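Local coordinates for protein tyrocidine synthetase 3 (Brevibacillus brevis, PDB 2JGP) that helps build the antibiotic tyrocidine as a nonribosomal peptide synthetase, this carrier-condensation pair probably joining carrier-bound substrates through a peptide bond, at residues F428-S437 / F463-E472. Sequence-based numbering, arbitrary orientation.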
loop_
_atom_site.group_PDB
_atom_site.type_symbol
_atom_site.label_atom_id
_atom_site.label_comp_id
_atom_site.label_asym_id
_atom_site.label_seq_id
_atom_site.Cartn_x
_atom_site.Cartn_y
_atom_site.Cartn_z
ATOM N N PHE A 428 14.019 7.257 0.940
ATOM C CA PHE A 428 13.766 7.308 -0.508
ATOM C C PHE A 428 13.114 8.622 -0.944
ATOM O O PHE A 428 12.350 9.234 -0.195
ATOM C CB PHE A 428 12.911 6.113 -0.961
ATOM C CG PHE A 428 11.655 5.925 -0.162
ATOM C CD1 PHE A 428 10.493 6.620 -0.484
ATOM C CD2 PHE A 428 11.633 5.059 0.919
ATOM C CE1 PHE A 428 9.334 6.454 0.261
ATOM C CE2 PHE A 428 10.475 4.887 1.666
ATOM C CZ PHE A 428 9.325 5.582 1.334
ATOM N N ASP A 429 13.435 9.042 -2.165
ATOM C CA ASP A 429 12.893 10.271 -2.752
ATOM C C ASP A 429 12.009 10.008 -3.962
ATOM O O ASP A 429 11.567 10.938 -4.630
ATOM C CB ASP A 429 14.040 11.201 -3.117
ATOM C CG ASP A 429 14.675 11.810 -1.901
ATOM O OD1 ASP A 429 13.933 12.447 -1.121
ATOM O OD2 ASP A 429 15.891 11.633 -1.705
ATOM N N THR A 430 11.748 8.735 -4.233
ATOM C CA THR A 430 10.799 8.355 -5.255
ATOM C C THR A 430 9.964 7.175 -4.774
ATOM O O THR A 430 10.409 6.396 -3.935
ATOM C CB THR A 430 11.503 8.005 -6.582
ATOM O OG1 THR A 430 10.518 7.707 -7.571
ATOM C CG2 THR A 430 12.427 6.805 -6.414
ATOM N N VAL A 431 8.753 7.074 -5.314
ATOM C CA VAL A 431 7.820 6.006 -4.989
ATOM C C VAL A 431 7.367 5.329 -6.280
ATOM O O VAL A 431 7.212 5.988 -7.309
ATOM C CB VAL A 431 6.588 6.557 -4.217
ATOM C CG1 VAL A 431 5.453 5.545 -4.190
ATOM C CG2 VAL A 431 6.993 6.959 -2.803
ATOM N N PHE A 432 7.173 4.012 -6.211
ATOM C CA PHE A 432 6.661 3.224 -7.330
ATOM C C PHE A 432 5.365 2.550 -6.906
ATOM O O PHE A 432 5.312 1.957 -5.829
ATOM C CB PHE A 432 7.691 2.167 -7.738
ATOM C CG PHE A 432 7.176 1.177 -8.739
ATOM C CD1 PHE A 432 7.217 1.464 -10.093
ATOM C CD2 PHE A 432 6.642 -0.036 -8.327
ATOM C CE1 PHE A 432 6.735 0.559 -11.024
ATOM C CE2 PHE A 432 6.157 -0.951 -9.256
ATOM C CZ PHE A 432 6.202 -0.651 -10.602
ATOM N N THR A 433 4.324 2.657 -7.734
ATOM C CA THR A 433 3.066 1.920 -7.503
ATOM C C THR A 433 2.559 1.252 -8.776
ATOM O O THR A 433 2.847 1.706 -9.877
ATOM C CB THR A 433 1.933 2.821 -6.947
ATOM O OG1 THR A 433 1.463 3.714 -7.967
ATOM C CG2 THR A 433 2.409 3.624 -5.741
ATOM N N PHE A 434 1.801 0.169 -8.612
ATOM C CA PHE A 434 1.178 -0.529 -9.742
ATOM C C PHE A 434 -0.260 -0.899 -9.371
ATOM O O PHE A 434 -0.496 -1.482 -8.314
ATOM C CB PHE A 434 1.996 -1.769 -10.129
ATOM C CG PHE A 434 1.334 -2.640 -11.169
ATOM C CD1 PHE A 434 1.078 -2.150 -12.441
ATOM C CD2 PHE A 434 0.959 -3.946 -10.870
ATOM C CE1 PHE A 434 0.460 -2.938 -13.400
ATOM C CE2 PHE A 434 0.342 -4.745 -11.826
ATOM C CZ PHE A 434 0.093 -4.240 -13.095
ATOM N N GLN A 435 -1.216 -0.535 -10.226
ATOM C CA GLN A 435 -2.643 -0.757 -9.952
ATOM C C GLN A 435 -3.343 -1.385 -11.160
ATOM O O GLN A 435 -2.789 -1.405 -12.260
ATOM C CB GLN A 435 -3.337 0.563 -9.589
ATOM C CG GLN A 435 -2.514 1.532 -8.724
ATOM C CD GLN A 435 -1.739 2.561 -9.544
ATOM O OE1 GLN A 435 -0.507 2.518 -9.624
ATOM N NE2 GLN A 435 -2.463 3.491 -10.158
ATOM N N ASN A 436 -4.563 -1.884 -10.945
ATOM C CA ASN A 436 -5.376 -2.494 -12.008
ATOM C C ASN A 436 -6.661 -1.703 -12.300
ATOM O O ASN A 436 -7.768 -2.206 -12.080
ATOM C CB ASN A 436 -5.739 -3.942 -11.641
ATOM C CG ASN A 436 -4.588 -4.913 -11.849
ATOM O OD1 ASN A 436 -4.120 -5.548 -10.902
ATOM N ND2 ASN A 436 -4.137 -5.045 -13.094
ATOM N N SER A 437 -6.507 -0.474 -12.795
ATOM C CA SER A 437 -7.638 0.363 -13.233
ATOM C C SER A 437 -8.695 0.549 -12.138
ATOM O O SER A 437 -8.448 0.232 -10.976
ATOM C CB SER A 437 -8.285 -0.242 -14.488
ATOM O OG SER A 437 -9.200 0.659 -15.087
ATOM N N PHE A 463 6.961 13.456 -2.894
ATOM C CA PHE A 463 8.302 12.992 -3.258
ATOM C C PHE A 463 8.775 13.671 -4.533
ATOM O O PHE A 463 7.970 14.277 -5.234
ATOM C CB PHE A 463 8.280 11.480 -3.443
ATOM C CG PHE A 463 7.803 10.744 -2.233
ATOM C CD1 PHE A 463 6.478 10.349 -2.123
ATOM C CD2 PHE A 463 8.673 10.467 -1.190
ATOM C CE1 PHE A 463 6.029 9.675 -0.996
ATOM C CE2 PHE A 463 8.233 9.799 -0.056
ATOM C CZ PHE A 463 6.907 9.402 0.040
ATOM N N ASP A 464 10.074 13.571 -4.831
ATOM C CA ASP A 464 10.628 14.151 -6.063
ATOM C C ASP A 464 9.779 13.729 -7.237
ATOM O O ASP A 464 9.426 14.539 -8.094
ATOM C CB ASP A 464 12.059 13.682 -6.315
ATOM C CG ASP A 464 13.054 14.330 -5.396
ATOM O OD1 ASP A 464 12.635 15.047 -4.468
ATOM O OD2 ASP A 464 14.261 14.119 -5.611
ATOM N N LEU A 465 9.462 12.441 -7.271
ATOM C CA LEU A 465 8.478 11.943 -8.207
ATOM C C LEU A 465 7.883 10.614 -7.752
ATOM O O LEU A 465 8.524 9.840 -7.036
ATOM C CB LEU A 465 9.070 11.846 -9.621
ATOM C CG LEU A 465 10.002 10.690 -9.979
ATOM C CD1 LEU A 465 9.196 9.529 -10.490
ATOM C CD2 LEU A 465 11.006 11.125 -11.045
ATOM N N THR A 466 6.630 10.393 -8.138
ATOM C CA THR A 466 5.940 9.138 -7.893
ATOM C C THR A 466 5.614 8.528 -9.244
ATOM O O THR A 466 4.936 9.156 -10.063
ATOM C CB THR A 466 4.640 9.357 -7.108
ATOM O OG1 THR A 466 4.953 9.865 -5.807
ATOM C CG2 THR A 466 3.859 8.056 -6.975
ATOM N N PHE A 467 6.112 7.313 -9.470
ATOM C CA PHE A 467 5.968 6.628 -10.745
ATOM C C PHE A 467 4.844 5.613 -10.580
ATOM O O PHE A 467 4.920 4.761 -9.704
ATOM C CB PHE A 467 7.285 5.928 -11.101
ATOM C CG PHE A 467 7.264 5.212 -12.423
ATOM C CD1 PHE A 467 7.826 5.796 -13.549
ATOM C CD2 PHE A 467 6.698 3.948 -12.540
ATOM C CE1 PHE A 467 7.816 5.136 -14.767
ATOM C CE2 PHE A 467 6.684 3.288 -13.756
ATOM C CZ PHE A 467 7.245 3.884 -14.869
ATOM N N SER A 468 3.800 5.725 -11.396
ATOM C CA SER A 468 2.613 4.884 -11.272
ATOM C C SER A 468 2.313 4.145 -12.569
ATOM O O SER A 468 2.099 4.768 -13.608
ATOM C CB SER A 468 1.399 5.728 -10.899
ATOM O OG SER A 468 1.529 6.244 -9.588
ATOM N N ALA A 469 2.298 2.818 -12.508
ATOM C CA ALA A 469 1.856 2.009 -13.637
ATOM C C ALA A 469 0.410 1.588 -13.378
ATOM O O ALA A 469 0.075 1.162 -12.272
ATOM C CB ALA A 469 2.757 0.795 -13.805
ATOM N N THR A 470 -0.449 1.737 -14.382
ATOM C CA THR A 470 -1.854 1.352 -14.258
ATOM C C THR A 470 -2.286 0.507 -15.454
ATOM O O THR A 470 -2.184 0.945 -16.600
ATOM C CB THR A 470 -2.764 2.592 -14.149
ATOM O OG1 THR A 470 -2.348 3.390 -13.034
ATOM C CG2 THR A 470 -4.219 2.186 -13.961
ATOM N N GLU A 471 -2.762 -0.705 -15.176
ATOM C CA GLU A 471 -3.249 -1.603 -16.219
ATOM C C GLU A 471 -4.694 -1.239 -16.547
ATOM O O GLU A 471 -5.595 -1.507 -15.756
ATOM C CB GLU A 471 -3.130 -3.059 -15.763
ATOM C CG GLU A 471 -3.422 -4.070 -16.857
ATOM C CD GLU A 471 -2.491 -5.270 -16.816
ATOM O OE1 GLU A 471 -2.408 -5.948 -15.766
ATOM O OE2 GLU A 471 -1.842 -5.533 -17.845
ATOM N N GLU A 472 -4.903 -0.630 -17.714
ATOM C CA GLU A 472 -6.176 0.035 -18.040
ATOM C C GLU A 472 -7.140 -0.771 -18.913
ATOM O O GLU A 472 -8.173 -0.241 -19.325
ATOM C CB GLU A 472 -5.902 1.400 -18.700
ATOM C CG GLU A 472 -5.596 2.520 -17.711
ATOM C CD GLU A 472 -6.826 3.020 -16.960
ATOM O OE1 GLU A 472 -7.932 2.470 -17.159
ATOM O OE2 GLU A 472 -6.683 3.977 -16.166
HETATM O O HOH W 1 11.604 13.486 -2.044
#
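Phe432 and Phe467 lie side by side on one face of a parallel strand pair, their rings meeting rim to rim with planes only 16° apart and CD1 of Phe432 3.5 Å from CD2 of Phe467. Each ring leaves its strand with CG anti to the backbone N (chi1 171° in Phe432), which sends both the same way, into the helix 329-345; Tyr330 meets Phe432 edge-to-face. Farther along this face CD1 of Phe434 touches CB of Ala469 at 3.7 Å. Thr430 turns its hydroxyl here too: Thr430 OG1 lies 3.0 Å from Leu465 O and is hydrogen-bonded to Tyr337 OH.

The other face is more polar, with Thr433 OG1 3.0 Å from Ser468 OG. Near its start, Val431 lays CG2 over a face of the Phe463 ring, a CH-pi contact 3.6 Å from the centroid, while Phe428 meets that ring obliquely.

Between the faces, the backbones exchange hydrogen bonds in parallel register, from Val431 N to Leu465 O through Glu471 N to Gln435 O; the bond from Phe467 N to Val431 O is nearly straight at 170°. At the leading end Asp429 OD1 and Asp464 OD1 stand 4.4 Å apart, and one water donates to both; Asn425 N is hydrogen-bonded to Asp429 OD1, while Arg424 and Arg295 form salt bridges with Asp429 and Asp464 respectively. At the far end Ser437 OG donates to Glu472 OE1 from above the carboxylate plane.

In the condensation domain, strand 465-471 lies between 430-435 and 476-483, and Thr430 and Phe432 have backbone hydrogen bonds to Gly353. The chemistry implies a division of labour: backbone bonds fix the register, aromatic rings join sheet to helix, and the water and arginines probably ease repulsion between the paired aspartates.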